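Local coordinates for protein putative phosphomannomutase (PDB 1TUO) that probably interconverts phosphorylated sugars as a magnesium-dependent member of the phosphohexose mutase family, at residues A[379-387]-A[440-451]; A[182-190]-A[217-225]. All coordinates share one frame; numbering follows the deposited sequence.

Contact 1: A[379-387]-A[440-451]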
loop_
_atom_site.group_PDB
_atom_site.type_symbol
_atom_site.label_atom_id
_atom_site.label_comp_id
_atom_site.label_asym_id
_atom_site.label_seq_id
_atom_site.Cartn_x
_atom_site.Cartn_y
_atom_site.Cartn_z
ATOM N N LEU A 379 -18.796 -8.887 -16.439
ATOM C CA LEU A 379 -17.511 -8.718 -17.110
ATOM C C LEU A 379 -16.476 -9.734 -16.650
ATOM O O LEU A 379 -16.532 -10.224 -15.520
ATOM C CB LEU A 379 -16.965 -7.315 -16.834
ATOM C CG LEU A 379 -17.814 -6.115 -17.262
ATOM C CD1 LEU A 379 -17.198 -4.836 -16.706
ATOM C CD2 LEU A 379 -17.895 -6.062 -18.784
ATOM N N THR A 380 -15.534 -10.050 -17.536
ATOM C CA THR A 380 -14.447 -10.967 -17.221
ATOM C C THR A 380 -13.211 -10.078 -17.091
ATOM O O THR A 380 -13.102 -9.064 -17.779
ATOM C CB THR A 380 -14.229 -12.005 -18.343
ATOM O OG1 THR A 380 -15.387 -12.847 -18.445
ATOM C CG2 THR A 380 -13.009 -12.861 -18.045
ATOM N N HIS A 381 -12.286 -10.461 -16.219
ATOM C CA HIS A 381 -11.092 -9.665 -15.970
ATOM C C HIS A 381 -9.761 -10.342 -16.256
ATOM O O HIS A 381 -9.544 -11.496 -15.891
ATOM C CB HIS A 381 -11.089 -9.200 -14.507
ATOM C CG HIS A 381 -9.794 -8.592 -14.064
ATOM N ND1 HIS A 381 -9.477 -7.269 -14.284
ATOM C CD2 HIS A 381 -8.725 -9.135 -13.435
ATOM C CE1 HIS A 381 -8.269 -7.022 -13.808
ATOM N NE2 HIS A 381 -7.790 -8.140 -13.288
ATOM N N ALA A 382 -8.870 -9.591 -16.894
ATOM C CA ALA A 382 -7.516 -10.040 -17.204
ATOM C C ALA A 382 -6.685 -8.763 -17.186
ATOM O O ALA A 382 -7.154 -7.710 -17.618
ATOM C CB ALA A 382 -7.460 -10.708 -18.580
ATOM N N TYR A 383 -5.458 -8.840 -16.693
ATOM C CA TYR A 383 -4.646 -7.641 -16.615
ATOM C C TYR A 383 -3.144 -7.883 -16.587
ATOM O O TYR A 383 -2.675 -8.941 -16.160
ATOM C CB TYR A 383 -5.076 -6.849 -15.369
ATOM C CG TYR A 383 -4.194 -5.677 -15.017
ATOM C CD1 TYR A 383 -3.005 -5.863 -14.315
ATOM C CD2 TYR A 383 -4.538 -4.382 -15.400
ATOM C CE1 TYR A 383 -2.178 -4.796 -14.004
ATOM C CE2 TYR A 383 -3.713 -3.300 -15.094
ATOM C CZ TYR A 383 -2.535 -3.519 -14.397
ATOM O OH TYR A 383 -1.699 -2.470 -14.099
ATOM N N ASP A 384 -2.399 -6.888 -17.057
ATOM C CA ASP A 384 -0.942 -6.940 -17.054
ATOM C C ASP A 384 -0.381 -5.544 -17.284
ATOM O O ASP A 384 -1.080 -4.658 -17.781
ATOM C CB ASP A 384 -0.418 -7.880 -18.140
ATOM C CG ASP A 384 1.030 -8.274 -17.909
ATOM O OD1 ASP A 384 1.650 -8.875 -18.815
ATOM O OD2 ASP A 384 1.540 -7.985 -16.806
ATOM N N ARG A 385 0.883 -5.354 -16.923
ATOM C CA ARG A 385 1.544 -4.068 -17.093
ATOM C C ARG A 385 2.926 -4.254 -17.712
ATOM O O ARG A 385 3.641 -5.197 -17.376
ATOM C CB ARG A 385 1.668 -3.357 -15.740
ATOM C CG ARG A 385 2.589 -2.142 -15.752
ATOM C CD ARG A 385 2.478 -1.355 -14.456
ATOM N NE ARG A 385 2.686 -2.189 -13.274
ATOM C CZ ARG A 385 3.839 -2.770 -12.951
ATOM N NH1 ARG A 385 4.911 -2.611 -13.719
ATOM N NH2 ARG A 385 3.919 -3.514 -11.855
ATOM N N LEU A 386 3.288 -3.353 -18.619
ATOM C CA LEU A 386 4.584 -3.404 -19.289
ATOM C C LEU A 386 5.315 -2.070 -19.142
ATOM O O LEU A 386 4.761 -1.012 -19.446
ATOM C CB LEU A 386 4.400 -3.723 -20.775
ATOM C CG LEU A 386 5.664 -3.660 -21.638
ATOM C CD1 LEU A 386 6.692 -4.650 -21.114
ATOM C CD2 LEU A 386 5.313 -3.961 -23.087
ATOM N N ASP A 387 6.557 -2.125 -18.675
ATOM C CA ASP A 387 7.354 -0.917 -18.497
ATOM C C ASP A 387 8.817 -1.161 -18.845
ATOM O O ASP A 387 9.165 -1.316 -20.017
ATOM C CB ASP A 387 7.234 -0.411 -17.056
ATOM C CG ASP A 387 7.595 -1.466 -16.032
ATOM O OD1 ASP A 387 7.535 -1.158 -14.823
ATOM O OD2 ASP A 387 7.936 -2.601 -16.429
ATOM N N ARG A 440 5.074 3.359 -19.049
ATOM C CA ARG A 440 4.387 2.213 -18.474
ATOM C C ARG A 440 3.053 2.001 -19.169
ATOM O O ARG A 440 2.258 2.931 -19.317
ATOM C CB ARG A 440 4.170 2.428 -16.976
ATOM C CG ARG A 440 5.454 2.713 -16.217
ATOM C CD ARG A 440 5.197 2.874 -14.725
ATOM N NE ARG A 440 4.660 1.656 -14.126
ATOM C CZ ARG A 440 4.437 1.498 -12.825
ATOM N NH1 ARG A 440 4.708 2.484 -11.977
ATOM N NH2 ARG A 440 3.945 0.355 -12.370
ATOM N N ILE A 441 2.819 0.771 -19.611
ATOM C CA ILE A 441 1.582 0.437 -20.291
ATOM C C ILE A 441 0.759 -0.511 -19.427
ATOM O O ILE A 441 1.216 -1.596 -19.060
ATOM C CB ILE A 441 1.865 -0.215 -21.669
ATOM C CG1 ILE A 441 2.709 0.739 -22.523
ATOM C CG2 ILE A 441 0.561 -0.534 -22.377
ATOM C CD1 ILE A 441 3.018 0.226 -23.928
ATOM N N TYR A 442 -0.449 -0.076 -19.086
ATOM C CA TYR A 442 -1.364 -0.869 -18.270
ATOM C C TYR A 442 -2.473 -1.344 -19.194
ATOM O O TYR A 442 -3.036 -0.550 -19.946
ATOM C CB TYR A 442 -1.999 -0.021 -17.159
ATOM C CG TYR A 442 -1.042 0.828 -16.353
ATOM C CD1 TYR A 442 -0.393 1.919 -16.930
ATOM C CD2 TYR A 442 -0.813 0.564 -15.001
ATOM C CE1 TYR A 442 0.455 2.729 -16.185
ATOM C CE2 TYR A 442 0.034 1.370 -14.247
ATOM C CZ TYR A 442 0.663 2.451 -14.847
ATOM O OH TYR A 442 1.493 3.260 -14.107
ATOM N N VAL A 443 -2.790 -2.633 -19.147
ATOM C CA VAL A 443 -3.839 -3.158 -20.003
ATOM C C VAL A 443 -4.817 -4.061 -19.279
ATOM O O VAL A 443 -4.422 -4.946 -18.517
ATOM C CB VAL A 443 -3.261 -3.966 -21.206
ATOM C CG1 VAL A 443 -4.388 -4.634 -21.979
ATOM C CG2 VAL A 443 -2.486 -3.039 -22.139
ATOM N N GLU A 444 -6.102 -3.801 -19.510
ATOM C CA GLU A 444 -7.161 -4.630 -18.968
ATOM C C GLU A 444 -8.014 -5.058 -20.153
ATOM O O GLU A 444 -8.369 -4.237 -21.008
ATOM C CB GLU A 444 -8.040 -3.874 -17.966
ATOM C CG GLU A 444 -9.226 -4.724 -17.526
ATOM C CD GLU A 444 -9.983 -4.149 -16.350
ATOM O OE1 GLU A 444 -10.191 -2.917 -16.321
ATOM O OE2 GLU A 444 -10.383 -4.940 -15.469
ATOM N N ALA A 445 -8.329 -6.348 -20.212
ATOM C CA ALA A 445 -9.152 -6.892 -21.283
ATOM C C ALA A 445 -9.894 -8.121 -20.767
ATOM O O ALA A 445 -9.693 -8.538 -19.624
ATOM C CB ALA A 445 -8.283 -7.254 -22.489
ATOM N N GLN A 446 -10.734 -8.704 -21.614
ATOM C CA GLN A 446 -11.531 -9.863 -21.233
ATOM C C GLN A 446 -10.760 -11.168 -21.038
ATOM O O GLN A 446 -11.214 -12.049 -20.311
ATOM C CB GLN A 446 -12.644 -10.083 -22.258
ATOM C CG GLN A 446 -13.968 -10.532 -21.653
ATOM C CD GLN A 446 -14.667 -9.426 -20.868
ATOM O OE1 GLN A 446 -15.749 -9.632 -20.312
ATOM N NE2 GLN A 446 -14.053 -8.247 -20.825
ATOM N N SER A 447 -9.600 -11.298 -21.674
ATOM C CA SER A 447 -8.811 -12.521 -21.546
ATOM C C SER A 447 -7.325 -12.211 -21.469
ATOM O O SER A 447 -6.888 -11.136 -21.884
ATOM C CB SER A 447 -9.059 -13.430 -22.748
ATOM O OG SER A 447 -8.552 -12.829 -23.929
ATOM N N PRO A 448 -6.525 -13.150 -20.936
ATOM C CA PRO A 448 -5.085 -12.905 -20.842
ATOM C C PRO A 448 -4.484 -12.855 -22.247
ATOM O O PRO A 448 -3.483 -12.184 -22.473
ATOM C CB PRO A 448 -4.569 -14.111 -20.055
ATOM C CG PRO A 448 -5.774 -14.578 -19.284
ATOM C CD PRO A 448 -6.886 -14.420 -20.279
ATOM N N GLU A 449 -5.097 -13.578 -23.182
ATOM C CA GLU A 449 -4.599 -13.603 -24.551
ATOM C C GLU A 449 -4.765 -12.255 -25.222
ATOM O O GLU A 449 -3.867 -11.800 -25.934
ATOM C CB GLU A 449 -5.308 -14.684 -25.379
ATOM C CG GLU A 449 -4.902 -16.094 -24.981
ATOM C CD GLU A 449 -5.358 -16.453 -23.584
ATOM O OE1 GLU A 449 -4.605 -17.156 -22.879
ATOM O OE2 GLU A 449 -6.472 -16.037 -23.195
ATOM N N LEU A 450 -5.909 -11.615 -24.995
ATOM C CA LEU A 450 -6.154 -10.305 -25.591
ATOM C C LEU A 450 -5.272 -9.273 -24.912
ATOM O O LEU A 450 -4.793 -8.334 -25.552
ATOM C CB LEU A 450 -7.622 -9.903 -25.453
ATOM C CG LEU A 450 -7.947 -8.526 -26.043
ATOM C CD1 LEU A 450 -7.535 -8.478 -27.519
ATOM C CD2 LEU A 450 -9.431 -8.250 -25.905
ATOM N N VAL A 451 -5.072 -9.433 -23.606
ATOM C CA VAL A 451 -4.203 -8.526 -22.873
ATOM C C VAL A 451 -2.814 -8.575 -23.514
ATOM O O VAL A 451 -2.227 -7.540 -23.820
ATOM C CB VAL A 451 -4.081 -8.937 -21.386
ATOM C CG1 VAL A 451 -2.953 -8.162 -20.707
ATOM C CG2 VAL A 451 -5.399 -8.672 -20.676
#
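Asp384 and Val443 face each other as a hydrogen-bonded antiparallel pair, Asp384 N giving to Val443 O at 3.2 Å while Val443 N gives back to Asp384 O. Leu386 and Ile441 repeat this exchange two residues on, where Ile441 N reaches Leu386 O at 2.6 Å. Between them lies the non-hydrogen-bonded pair Arg385 with Tyr442, and Tyr383 with Glu444 flanks Asp384-Val443 on the other side; CA-H...O contacts, such as Arg385 CA to Ile441 O, accompany these closer pairs. Side-chain bonds tie the end at His381 and Gln446. His381 CG stands anti to the backbone N (chi1 169°), which carries the ring back to Glu444: ND1 donates to OE2 over 2.8 Å, in the ring plane but on the anti side of the carboxylate, whose plane is 83° from the ring. The same OE2 also bonds Thr294. Beyond the paired strands, Gln446 bends at chi2 and brings OE1 to Thr380 N at 2.8 Å, the N-H arriving above the amide plane. Charge gathers at the Asp387-Arg440 end. Arg440 NH2 lies over one face of the Arg385 guanidinium, 3.0 Å from NE; the planes are almost perpendicular, and a salt bridge from Arg385 NH1 to Asp387 OD1 probably eases this like-charge approach. Apolar packing comes from Val451, whose CG2 touches Ala382 CB at 3.6 Å and CG1 Asp384 CB. Ser447 N-caps this helix. In the five-stranded antiparallel sheet of the C-terminal domain, 382-386 is an edge strand, 440-445 pairs onward with 426-431, and helix 448-459 covers the Ala382, Asp384 and Val443 face.

Contact 2: A[182-190]-A[217-225]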
loop_
_atom_site.group_PDB
_atom_site.type_symbol
_atom_site.label_atom_id
_atom_site.label_comp_id
_atom_site.label_asym_id
_atom_site.label_seq_id
_atom_site.Cartn_x
_atom_site.Cartn_y
_atom_site.Cartn_z
ATOM N N HIS A 182 1.424 -16.520 5.409
ATOM C CA HIS A 182 1.825 -15.122 5.383
ATOM C C HIS A 182 3.281 -14.993 4.979
ATOM O O HIS A 182 4.186 -15.283 5.765
ATOM C CB HIS A 182 1.644 -14.456 6.749
ATOM C CG HIS A 182 2.069 -13.018 6.771
ATOM N ND1 HIS A 182 2.316 -12.329 7.939
ATOM C CD2 HIS A 182 2.287 -12.139 5.762
ATOM C CE1 HIS A 182 2.670 -11.088 7.649
ATOM N NE2 HIS A 182 2.659 -10.947 6.336
ATOM N N ASP A 183 3.480 -14.553 3.743
ATOM C CA ASP A 183 4.799 -14.321 3.178
ATOM C C ASP A 183 5.094 -12.859 3.509
ATOM O O ASP A 183 4.436 -11.958 2.984
ATOM C CB ASP A 183 4.725 -14.537 1.666
ATOM C CG ASP A 183 6.029 -14.256 0.955
ATOM O OD1 ASP A 183 6.037 -14.420 -0.283
ATOM O OD2 ASP A 183 7.031 -13.879 1.607
ATOM N N SER A 184 6.050 -12.634 4.408
ATOM C CA SER A 184 6.425 -11.280 4.813
ATOM C C SER A 184 7.488 -10.683 3.900
ATOM O O SER A 184 7.790 -9.493 3.985
ATOM C CB SER A 184 6.930 -11.284 6.261
ATOM O OG SER A 184 5.867 -11.524 7.165
ATOM N N MET A 185 8.041 -11.518 3.024
ATOM C CA MET A 185 9.068 -11.109 2.066
ATOM C C MET A 185 10.301 -10.498 2.733
ATOM O O MET A 185 11.054 -9.765 2.095
ATOM C CB MET A 185 8.480 -10.114 1.048
ATOM C CG MET A 185 7.229 -10.615 0.328
ATOM S SD MET A 185 6.655 -9.526 -1.005
ATOM C CE MET A 185 7.614 -10.181 -2.416
ATOM N N GLY A 186 10.509 -10.826 4.006
ATOM C CA GLY A 186 11.638 -10.291 4.750
ATOM C C GLY A 186 11.372 -8.856 5.164
ATOM O O GLY A 186 12.268 -8.149 5.646
ATOM N N GLY A 187 10.122 -8.443 4.979
ATOM C CA GLY A 187 9.706 -7.088 5.298
ATOM C C GLY A 187 9.118 -6.901 6.683
ATOM O O GLY A 187 9.066 -7.826 7.494
ATOM N N ALA A 188 8.633 -5.689 6.929
ATOM C CA ALA A 188 8.096 -5.295 8.230
ATOM C C ALA A 188 6.737 -5.844 8.657
ATOM O O ALA A 188 6.307 -5.608 9.784
ATOM C CB ALA A 188 8.082 -3.781 8.320
ATOM N N GLY A 189 6.055 -6.563 7.777
ATOM C CA GLY A 189 4.771 -7.123 8.173
ATOM C C GLY A 189 4.938 -8.406 8.979
ATOM O O GLY A 189 3.964 -8.948 9.501
ATOM N N ALA A 190 6.171 -8.887 9.100
ATOM C CA ALA A 190 6.446 -10.128 9.826
ATOM C C ALA A 190 5.869 -10.187 11.238
ATOM O O ALA A 190 6.079 -9.280 12.047
ATOM C CB ALA A 190 7.959 -10.378 9.881
ATOM N N PHE A 217 15.713 -8.761 1.431
ATOM C CA PHE A 217 14.406 -9.404 1.303
ATOM C C PHE A 217 14.494 -10.811 0.691
ATOM O O PHE A 217 13.742 -11.183 -0.198
ATOM C CB PHE A 217 13.505 -8.516 0.442
ATOM C CG PHE A 217 13.371 -7.147 1.055
ATOM C CD1 PHE A 217 14.219 -6.125 0.650
ATOM C CD2 PHE A 217 12.410 -6.915 2.029
ATOM C CE1 PHE A 217 14.111 -4.867 1.227
ATOM C CE2 PHE A 217 12.307 -5.647 2.602
ATOM C CZ PHE A 217 13.153 -4.620 2.205
ATOM N N HIS A 218 15.475 -11.587 1.183
ATOM C CA HIS A 218 15.629 -12.980 0.735
ATOM C C HIS A 218 15.837 -13.137 -0.782
ATOM O O HIS A 218 15.482 -14.150 -1.376
ATOM C CB HIS A 218 14.404 -13.791 1.176
ATOM C CG HIS A 218 14.275 -13.774 2.679
ATOM N ND1 HIS A 218 15.019 -14.554 3.504
ATOM C CD2 HIS A 218 13.406 -13.004 3.457
ATOM C CE1 HIS A 218 14.614 -14.245 4.753
ATOM N NE2 HIS A 218 13.651 -13.320 4.755
ATOM N N GLY A 219 16.397 -12.090 -1.426
ATOM C CA GLY A 219 16.838 -12.249 -2.819
ATOM C C GLY A 219 15.793 -11.767 -3.840
ATOM O O GLY A 219 15.948 -11.886 -5.048
ATOM N N VAL A 220 14.682 -11.179 -3.413
ATOM C CA VAL A 220 13.701 -10.666 -4.367
ATOM C C VAL A 220 13.381 -9.228 -3.992
ATOM O O VAL A 220 13.878 -8.724 -2.986
ATOM C CB VAL A 220 12.375 -11.472 -4.323
ATOM C CG1 VAL A 220 12.630 -12.921 -4.679
ATOM C CG2 VAL A 220 11.750 -11.375 -2.934
ATOM N N ASN A 221 12.576 -8.561 -4.814
ATOM C CA ASN A 221 12.157 -7.199 -4.489
ATOM C C ASN A 221 10.919 -7.423 -3.632
ATOM O O ASN A 221 10.108 -8.301 -3.932
ATOM C CB ASN A 221 11.772 -6.414 -5.740
ATOM C CG ASN A 221 12.972 -6.008 -6.571
ATOM O OD1 ASN A 221 12.846 -5.759 -7.772
ATOM N ND2 ASN A 221 14.134 -5.924 -5.940
ATOM N N PRO A 222 10.762 -6.644 -2.549
ATOM C CA PRO A 222 9.602 -6.789 -1.664
ATOM C C PRO A 222 8.324 -6.219 -2.273
ATOM O O PRO A 222 7.652 -5.377 -1.677
ATOM C CB PRO A 222 10.040 -6.047 -0.404
ATOM C CG PRO A 222 10.854 -4.924 -0.956
ATOM C CD PRO A 222 11.684 -5.607 -2.050
ATOM N N GLU A 223 8.007 -6.683 -3.476
ATOM C CA GLU A 223 6.807 -6.259 -4.188
ATOM C C GLU A 223 6.058 -7.565 -4.450
ATOM O O GLU A 223 6.534 -8.418 -5.203
ATOM C CB GLU A 223 7.184 -5.577 -5.510
ATOM C CG GLU A 223 6.025 -4.856 -6.183
ATOM C CD GLU A 223 6.370 -4.326 -7.569
ATOM O OE1 GLU A 223 7.570 -4.226 -7.901
ATOM O OE2 GLU A 223 5.432 -3.998 -8.324
ATOM N N PRO A 224 4.877 -7.736 -3.833
ATOM C CA PRO A 224 4.048 -8.937 -3.966
ATOM C C PRO A 224 3.391 -9.224 -5.316
ATOM O O PRO A 224 2.167 -9.181 -5.445
ATOM C CB PRO A 224 3.027 -8.766 -2.843
ATOM C CG PRO A 224 2.815 -7.287 -2.828
ATOM C CD PRO A 224 4.231 -6.747 -2.949
ATOM N N ILE A 225 4.220 -9.516 -6.312
ATOM C CA ILE A 225 3.752 -9.870 -7.649
ATOM C C ILE A 225 4.461 -11.177 -7.997
ATOM O O ILE A 225 5.476 -11.523 -7.389
ATOM C CB ILE A 225 4.081 -8.782 -8.697
ATOM C CG1 ILE A 225 5.584 -8.499 -8.723
ATOM C CG2 ILE A 225 3.286 -7.518 -8.385
ATOM C CD1 ILE A 225 5.978 -7.440 -9.740
#
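Met185 reaches from a type I' turn, Ser184 to Gly187, at the end of strand 180-183 to the loop 217-225, a turn-to-loop contact in alpha/beta/alpha domain II of the mutase fold. It has the most surface buried here. Its CG is anti to the carbonyl carbon (chi1 -54°), and a bend at chi3 (88°) carries CE in among backbone carbonyls, 3.5 Å from both Asn221 O and Glu223 O. SD lies against the backbone of Pro222 to Pro224, the two prolines being centres of successive inverse gamma turns, and is 3.8 Å from Pro224 N, with Pro224 CB a little farther. At its backbone, Met185 N donates to Asp183 OD2, an Asx turn that ties the residue to the strand end; Asp183 OD1 in turn forms a salt bridge with Arg210.

Phe217 meets the same turn with the edge of its ring, while Pro222 CG, from the same loop, covers one face over its centre at 3.7 Å. Gly186 has no side chain to hold the loop off: its CA lies 4.5 Å from Phe217 CA, and its O bonds Thr57. The His218 imidazole brings its edge to this glycine, CD2 lying 3.5 Å from Gly186 CA, and its NE2 bonds Glu212 O. No hydrogen bond joins the two segments. On the ring edge of Phe217, CD2 approaches Met185 O to 3.2 Å, near the ring plane.

Overall arrangement
Contact 2 closes before contact 1 opens, so the two follow in series along the chain, their centres about 25 Å apart. They share no sheet: 182-190 leaves the five-stranded mixed sheet of domain II through strand 180-183, whereas 379-387 and 440-451 contribute neighbouring strands to the antiparallel sheet of the C-terminal domain. Contact 2 is buried, its centre about 13 Å from that of the chain; contact 1 is farther out, at about 21 Å, and only partly buried. They meet in one place, where Arg385 of contact 1 forms a long, weak ion pair with Glu223 of contact 2, linking the C-terminal domain to a domain II loop.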